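Local coordinates for protein RavO (Legionella pneumophila subsp. pneumophila, PDB 6DM3) that is of unknown function but is probably a secreted Legionella effector, represented here by a compact alpha/beta domain from a longer protein, seen as a pair of subunits, at residues Glu10-Asp15 / Gly100-Leu105; Glu1-Tyr6 / Ile75-Glu80. All coordinates share one frame; numbering follows the deposited sequence.

Contact 1: Glu10-Asp15 / Gly100-Leu105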
loop_
_atom_site.group_PDB
_atom_site.type_symbol
_atom_site.label_atom_id
_atom_site.label_comp_id
_atom_site.label_asym_id
_atom_site.label_seq_id
_atom_site.Cartn_x
_atom_site.Cartn_y
_atom_site.Cartn_z
ATOM N N GLU A 10 -2.979 -3.551 -0.902
ATOM C CA GLU A 10 -2.054 -3.218 -1.983
ATOM C C GLU A 10 -2.812 -2.615 -3.166
ATOM O O GLU A 10 -2.415 -1.574 -3.687
ATOM C CB GLU A 10 -1.275 -4.453 -2.439
ATOM C CG GLU A 10 -0.346 -4.195 -3.636
ATOM C CD GLU A 10 0.240 -5.473 -4.223
ATOM O OE1 GLU A 10 1.285 -5.945 -3.724
ATOM O OE2 GLU A 10 -0.340 -6.001 -5.194
ATOM N N GLU A 11 -3.909 -3.256 -3.578
ATOM C CA GLU A 11 -4.726 -2.758 -4.691
ATOM C C GLU A 11 -5.227 -1.336 -4.450
ATOM O O GLU A 11 -5.319 -0.530 -5.381
ATOM C CB GLU A 11 -5.927 -3.674 -4.937
ATOM C CG GLU A 11 -5.578 -5.049 -5.489
ATOM C CD GLU A 11 -6.789 -5.757 -6.069
ATOM O OE1 GLU A 11 -7.693 -5.061 -6.571
ATOM O OE2 GLU A 11 -6.834 -7.006 -6.026
ATOM N N ILE A 12 -5.552 -1.039 -3.195
ATOM C CA ILE A 12 -6.069 0.270 -2.805
ATOM C C ILE A 12 -4.972 1.325 -2.721
ATOM O O ILE A 12 -5.065 2.381 -3.349
ATOM C CB ILE A 12 -6.788 0.198 -1.449
ATOM C CG1 ILE A 12 -7.994 -0.742 -1.534
ATOM C CG2 ILE A 12 -7.234 1.596 -0.997
ATOM C CD1 ILE A 12 -8.773 -0.842 -0.249
ATOM N N PHE A 13 -3.925 1.025 -1.954
ATOM C CA PHE A 13 -2.873 2.001 -1.658
ATOM C C PHE A 13 -2.019 2.388 -2.874
ATOM O O PHE A 13 -1.480 3.495 -2.925
ATOM C CB PHE A 13 -1.982 1.473 -0.522
ATOM C CG PHE A 13 -2.676 1.424 0.813
ATOM C CD1 PHE A 13 -3.790 2.214 1.045
ATOM C CD2 PHE A 13 -2.217 0.603 1.831
ATOM C CE1 PHE A 13 -4.437 2.183 2.260
ATOM C CE2 PHE A 13 -2.863 0.569 3.057
ATOM C CZ PHE A 13 -3.975 1.363 3.268
ATOM N N VAL A 14 -1.888 1.493 -3.851
ATOM C CA VAL A 14 -1.090 1.804 -5.037
ATOM C C VAL A 14 -1.890 2.636 -6.035
ATOM O O VAL A 14 -1.320 3.250 -6.945
ATOM C CB VAL A 14 -0.568 0.528 -5.768
ATOM C CG1 VAL A 14 0.204 -0.367 -4.818
ATOM C CG2 VAL A 14 -1.701 -0.235 -6.433
ATOM N N ASP A 15 -3.209 2.655 -5.869
ATOM C CA ASP A 15 -4.076 3.307 -6.842
ATOM C C ASP A 15 -3.921 4.820 -6.798
ATOM O O ASP A 15 -3.705 5.408 -5.733
ATOM C CB ASP A 15 -5.541 2.924 -6.606
ATOM C CG ASP A 15 -6.460 3.430 -7.706
ATOM O OD1 ASP A 15 -6.907 4.593 -7.616
ATOM O OD2 ASP A 15 -6.741 2.665 -8.656
ATOM N N GLY A 100 -11.354 -6.670 -9.896
ATOM C CA GLY A 100 -10.574 -6.349 -8.719
ATOM C C GLY A 100 -11.215 -5.372 -7.756
ATOM O O GLY A 100 -12.267 -4.788 -8.040
ATOM N N VAL A 101 -10.558 -5.203 -6.609
ATOM C CA VAL A 101 -11.029 -4.345 -5.525
ATOM C C VAL A 101 -11.295 -2.920 -5.996
ATOM O O VAL A 101 -12.338 -2.341 -5.679
ATOM C CB VAL A 101 -10.007 -4.304 -4.354
ATOM C CG1 VAL A 101 -10.377 -3.211 -3.356
ATOM C CG2 VAL A 101 -9.933 -5.651 -3.651
ATOM N N MET A 102 -10.359 -2.353 -6.756
ATOM C CA MET A 102 -10.505 -0.964 -7.173
ATOM C C MET A 102 -11.673 -0.795 -8.132
ATOM O O MET A 102 -12.391 0.197 -8.055
ATOM C CB MET A 102 -9.211 -0.433 -7.794
ATOM C CG MET A 102 -8.198 0.053 -6.758
ATOM S SD MET A 102 -8.888 1.165 -5.498
ATOM C CE MET A 102 -9.550 2.490 -6.500
ATOM N N ALA A 103 -11.878 -1.775 -9.009
ATOM C CA ALA A 103 -13.044 -1.778 -9.887
ATOM C C ALA A 103 -14.348 -1.857 -9.086
ATOM O O ALA A 103 -15.380 -1.340 -9.522
ATOM C CB ALA A 103 -12.964 -2.937 -10.879
ATOM N N THR A 104 -14.287 -2.507 -7.925
ATOM C CA THR A 104 -15.451 -2.702 -7.057
ATOM C C THR A 104 -15.792 -1.416 -6.322
ATOM O O THR A 104 -16.943 -0.983 -6.296
ATOM C CB THR A 104 -15.204 -3.836 -6.027
ATOM O OG1 THR A 104 -15.047 -5.088 -6.711
ATOM C CG2 THR A 104 -16.364 -3.948 -5.067
ATOM N N LEU A 105 -14.772 -0.803 -5.737
ATOM C CA LEU A 105 -14.932 0.487 -5.088
ATOM C C LEU A 105 -15.356 1.563 -6.089
ATOM O O LEU A 105 -16.248 2.363 -5.801
ATOM C CB LEU A 105 -13.635 0.900 -4.384
ATOM C CG LEU A 105 -13.356 0.116 -3.103
ATOM C CD1 LEU A 105 -12.019 0.504 -2.486
ATOM C CD2 LEU A 105 -14.500 0.307 -2.114
#
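I12, V101 and L105 form the apolar centre, and they illustrate how two helices distant in sequence can share a few branched side chains. From the helix 4-13, I12 reaches over with its CG1 arm, whose far end is fully extended (chi2 -179°). Partway along that arm, CG1 meets the V101 CG1 methyl at 3.9 Å; beyond it, CD1 comes to 4.2 Å from CD1 of L105, the two side chains meeting at about a right angle. L41 of strand 40-43 packs against I12, L105 and M102. About one turn before L105, toward the start of helix 101-115, M102 covers the flank of this cluster. Its CB points toward the other helix and CG lies beside its own backbone N, which sets CG 3.2 Å from the E11 carbonyl O. The chain then bends at its last two torsions, bringing SD to 4.0 Å from I12 CA and turning the methyl to D15.

In fold terms, this is where the two terminal helices of the domain, 4-13 and 101-115, meet beside an antiparallel five-stranded sheet; I12 also touches I75, and L105 touches Y73, both on strand 67-76.

Outward from the cluster the chemistry turns polar. The methyl of M102 rests on the D15 carboxylate, CE standing 3.4 Å from D15 CG, while OD1 of that carboxylate accepts a bond from the backbone N of H17. At the outer edge E11, extended beyond CG, runs past V101 and carries its carboxylate to the start of the second helix, where G100 occupies the N-cap position. V101 N gives its hydrogen to E11 OE1 at 2.9 Å through a bent bond (132°), arriving on the syn side, 26° out of the carboxylate plane. The negative group thus faces the amide end of a helix, which probably favours its charged form.

Contact 2: Glu1-Tyr6 / Ile75-Glu80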
loop_
_atom_site.group_PDB
_atom_site.type_symbol
_atom_site.label_atom_id
_atom_site.label_comp_id
_atom_site.label_asym_id
_atom_site.label_seq_id
_atom_site.Cartn_x
_atom_site.Cartn_y
_atom_site.Cartn_z
ATOM N N GLU A 1 -3.084 -16.900 -2.117
ATOM C CA GLU A 1 -3.975 -16.044 -1.319
ATOM C C GLU A 1 -3.393 -15.603 0.021
ATOM O O GLU A 1 -3.337 -14.430 0.301
ATOM C CB GLU A 1 -5.337 -16.721 -1.101
ATOM C CG GLU A 1 -6.515 -15.761 -1.019
ATOM C CD GLU A 1 -7.611 -16.252 -0.083
ATOM O OE1 GLU A 1 -8.055 -17.404 -0.254
ATOM O OE2 GLU A 1 -8.026 -15.495 0.815
ATOM N N SER A 2 -2.977 -16.569 0.835
ATOM C CA SER A 2 -2.428 -16.267 2.147
ATOM C C SER A 2 -3.420 -15.385 2.893
ATOM O O SER A 2 -4.624 -15.637 2.868
ATOM C CB SER A 2 -1.080 -15.557 2.019
ATOM O OG SER A 2 -1.017 -14.795 0.825
ATOM N N GLU A 3 -2.914 -14.352 3.556
ATOM C CA GLU A 3 -3.774 -13.432 4.283
ATOM C C GLU A 3 -4.139 -12.405 3.254
ATOM O O GLU A 3 -3.353 -11.509 2.965
ATOM C CB GLU A 3 -3.000 -12.780 5.404
ATOM C CG GLU A 3 -2.102 -13.715 6.177
ATOM C CD GLU A 3 -1.881 -13.241 7.590
ATOM O OE1 GLU A 3 -2.868 -13.102 8.344
ATOM O OE2 GLU A 3 -0.721 -13.006 7.953
ATOM N N LYS A 4 -5.331 -12.542 2.683
ATOM C CA LYS A 4 -5.808 -11.640 1.636
ATOM C C LYS A 4 -5.867 -10.164 2.025
ATOM O O LYS A 4 -5.787 -9.289 1.163
ATOM C CB LYS A 4 -7.179 -12.096 1.131
ATOM C CG LYS A 4 -7.748 -11.234 0.015
ATOM C CD LYS A 4 -9.261 -11.363 -0.065
ATOM C CE LYS A 4 -9.730 -11.465 -1.507
ATOM N NZ LYS A 4 -10.822 -10.498 -1.805
ATOM N N ILE A 5 -6.005 -9.883 3.317
ATOM C CA ILE A 5 -6.093 -8.488 3.782
ATOM C C ILE A 5 -4.924 -7.650 3.258
ATOM O O ILE A 5 -5.099 -6.488 2.893
ATOM C CB ILE A 5 -6.131 -8.371 5.336
ATOM C CG1 ILE A 5 -6.052 -6.894 5.776
ATOM C CG2 ILE A 5 -5.017 -9.210 5.977
ATOM C CD1 ILE A 5 -7.224 -6.014 5.305
ATOM N N TYR A 6 -3.735 -8.243 3.209
ATOM C CA TYR A 6 -2.553 -7.532 2.733
ATOM C C TYR A 6 -2.625 -7.257 1.233
ATOM O O TYR A 6 -2.272 -6.167 0.771
ATOM C CB TYR A 6 -1.290 -8.325 3.078
ATOM C CG TYR A 6 -1.088 -8.442 4.566
ATOM C CD1 TYR A 6 -1.145 -7.311 5.371
ATOM C CD2 TYR A 6 -0.866 -9.676 5.170
ATOM C CE1 TYR A 6 -0.976 -7.398 6.728
ATOM C CE2 TYR A 6 -0.697 -9.775 6.535
ATOM C CZ TYR A 6 -0.751 -8.631 7.306
ATOM O OH TYR A 6 -0.581 -8.714 8.667
ATOM N N ILE A 75 -12.270 -3.477 5.655
ATOM C CA ILE A 75 -11.719 -4.744 5.167
ATOM C C ILE A 75 -11.275 -5.568 6.379
ATOM O O ILE A 75 -10.523 -5.071 7.217
ATOM C CB ILE A 75 -10.519 -4.534 4.209
ATOM C CG1 ILE A 75 -10.734 -3.301 3.326
ATOM C CG2 ILE A 75 -10.275 -5.786 3.360
ATOM C CD1 ILE A 75 -9.501 -2.881 2.546
ATOM N N ASN A 76 -11.744 -6.809 6.490
ATOM C CA ASN A 76 -11.443 -7.600 7.685
ATOM C C ASN A 76 -10.257 -8.535 7.485
ATOM O O ASN A 76 -9.633 -8.546 6.425
ATOM C CB ASN A 76 -12.672 -8.397 8.149
ATOM C CG ASN A 76 -13.119 -9.465 7.155
ATOM O OD1 ASN A 76 -12.409 -9.809 6.212
ATOM N ND2 ASN A 76 -14.312 -10.004 7.382
ATOM N N LYS A 77 -9.981 -9.326 8.517
ATOM C CA LYS A 77 -8.788 -10.169 8.614
ATOM C C LYS A 77 -8.408 -10.933 7.336
ATOM O O LYS A 77 -7.229 -11.025 7.005
ATOM C CB LYS A 77 -8.974 -11.150 9.777
ATOM C CG LYS A 77 -7.806 -12.090 10.026
ATOM C CD LYS A 77 -8.078 -13.001 11.221
ATOM C CE LYS A 77 -7.071 -14.148 11.293
ATOM N NZ LYS A 77 -5.652 -13.716 11.463
ATOM N N ASN A 78 -9.390 -11.489 6.628
ATOM C CA ASN A 78 -9.123 -12.125 5.335
ATOM C C ASN A 78 -9.876 -11.460 4.166
ATOM O O ASN A 78 -10.520 -12.126 3.348
ATOM C CB ASN A 78 -9.419 -13.635 5.402
ATOM C CG ASN A 78 -8.479 -14.373 6.359
ATOM O OD1 ASN A 78 -7.863 -13.763 7.231
ATOM N ND2 ASN A 78 -8.327 -15.678 6.157
ATOM N N GLY A 79 -9.779 -10.131 4.120
ATOM C CA GLY A 79 -9.997 -9.334 2.917
ATOM C C GLY A 79 -11.370 -9.157 2.305
ATOM O O GLY A 79 -11.507 -8.841 1.120
ATOM N N GLU A 80 -12.394 -9.343 3.117
ATOM C CA GLU A 80 -13.752 -9.120 2.664
ATOM C C GLU A 80 -14.084 -7.639 2.816
ATOM O O GLU A 80 -13.754 -7.011 3.826
ATOM C CB GLU A 80 -14.694 -10.019 3.444
ATOM C CG GLU A 80 -13.923 -11.231 3.972
ATOM C CD GLU A 80 -14.776 -12.429 4.319
ATOM O OE1 GLU A 80 -15.912 -12.253 4.802
ATOM O OE2 GLU A 80 -14.289 -13.562 4.115
#
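I5 and I75 make the tight side of this contact, where the first turn of helix 4-13 sits against the end of a strand. The CD1 methyl of I5 reaches I75 CG2 at 3.6 Å, the two branches crossing at a slant. CG1 of I5 is anti to the backbone N (chi1 173°), which places CG2 between N and the carbonyl carbon. That methyl has contacts with both a carbonyl and a ring: it lies 3.0 Å from K77 O, a close approach, and sits over the centre of the Y6 ring. It thereby helps bury K77 O, for which the model offers no hydrogen-bond partner. V8 and I12 continue the packing on I75, and Y6 of the second subunit packs on I5.

Toward solvent the hold is looser. K4 lays its CD along G79, 3.6 Å from the G79 O, then bends at its last two torsions so that NZ gives only a weak hydrogen bond to that same oxygen, at 3.4 Å. Farther round, E3 OE1 and K77 NZ carry opposite charges but stay 4.2 Å apart, beyond a salt bridge, an attraction that water probably weakens.

What the helix leans on is itself well tied. G79 N bonds to N76 O at 2.8 Å, and E80 N gives a nearly straight bond (161°) to the side-chain OD1 of N76, from above its carbonyl plane; a weak bond from N76 N to E80 O closes the base. With G79 at positive phi (70°), this is the pattern of a tight beta-hairpin, close to a type I turn followed by a G1 bulge, linking strands 67-76 and 81-85.

Both contacts use helix 4-13, contact 1 near its C-terminal end and contact 2 at its first turn. They meet directly where I12 CD1 packs on I75 CD1 at 3.5 Å, so apolar packing continues from one to the other. Both are partly buried, but contact 1, joining helix to helix nearer the chain centre, has no exposed touching residue, whereas contact 2, joining helix to hairpin, has a more open rim. A carboxylate takes a helix-start amide in the first; the second has a weak lysine-to-carbonyl bond and a pair of opposite charges just beyond salt-bridge distance. In contact 2 the central I5 itself touches the second subunit; in contact 1 that falls to E10, F13 and V14, which do not bridge its segments.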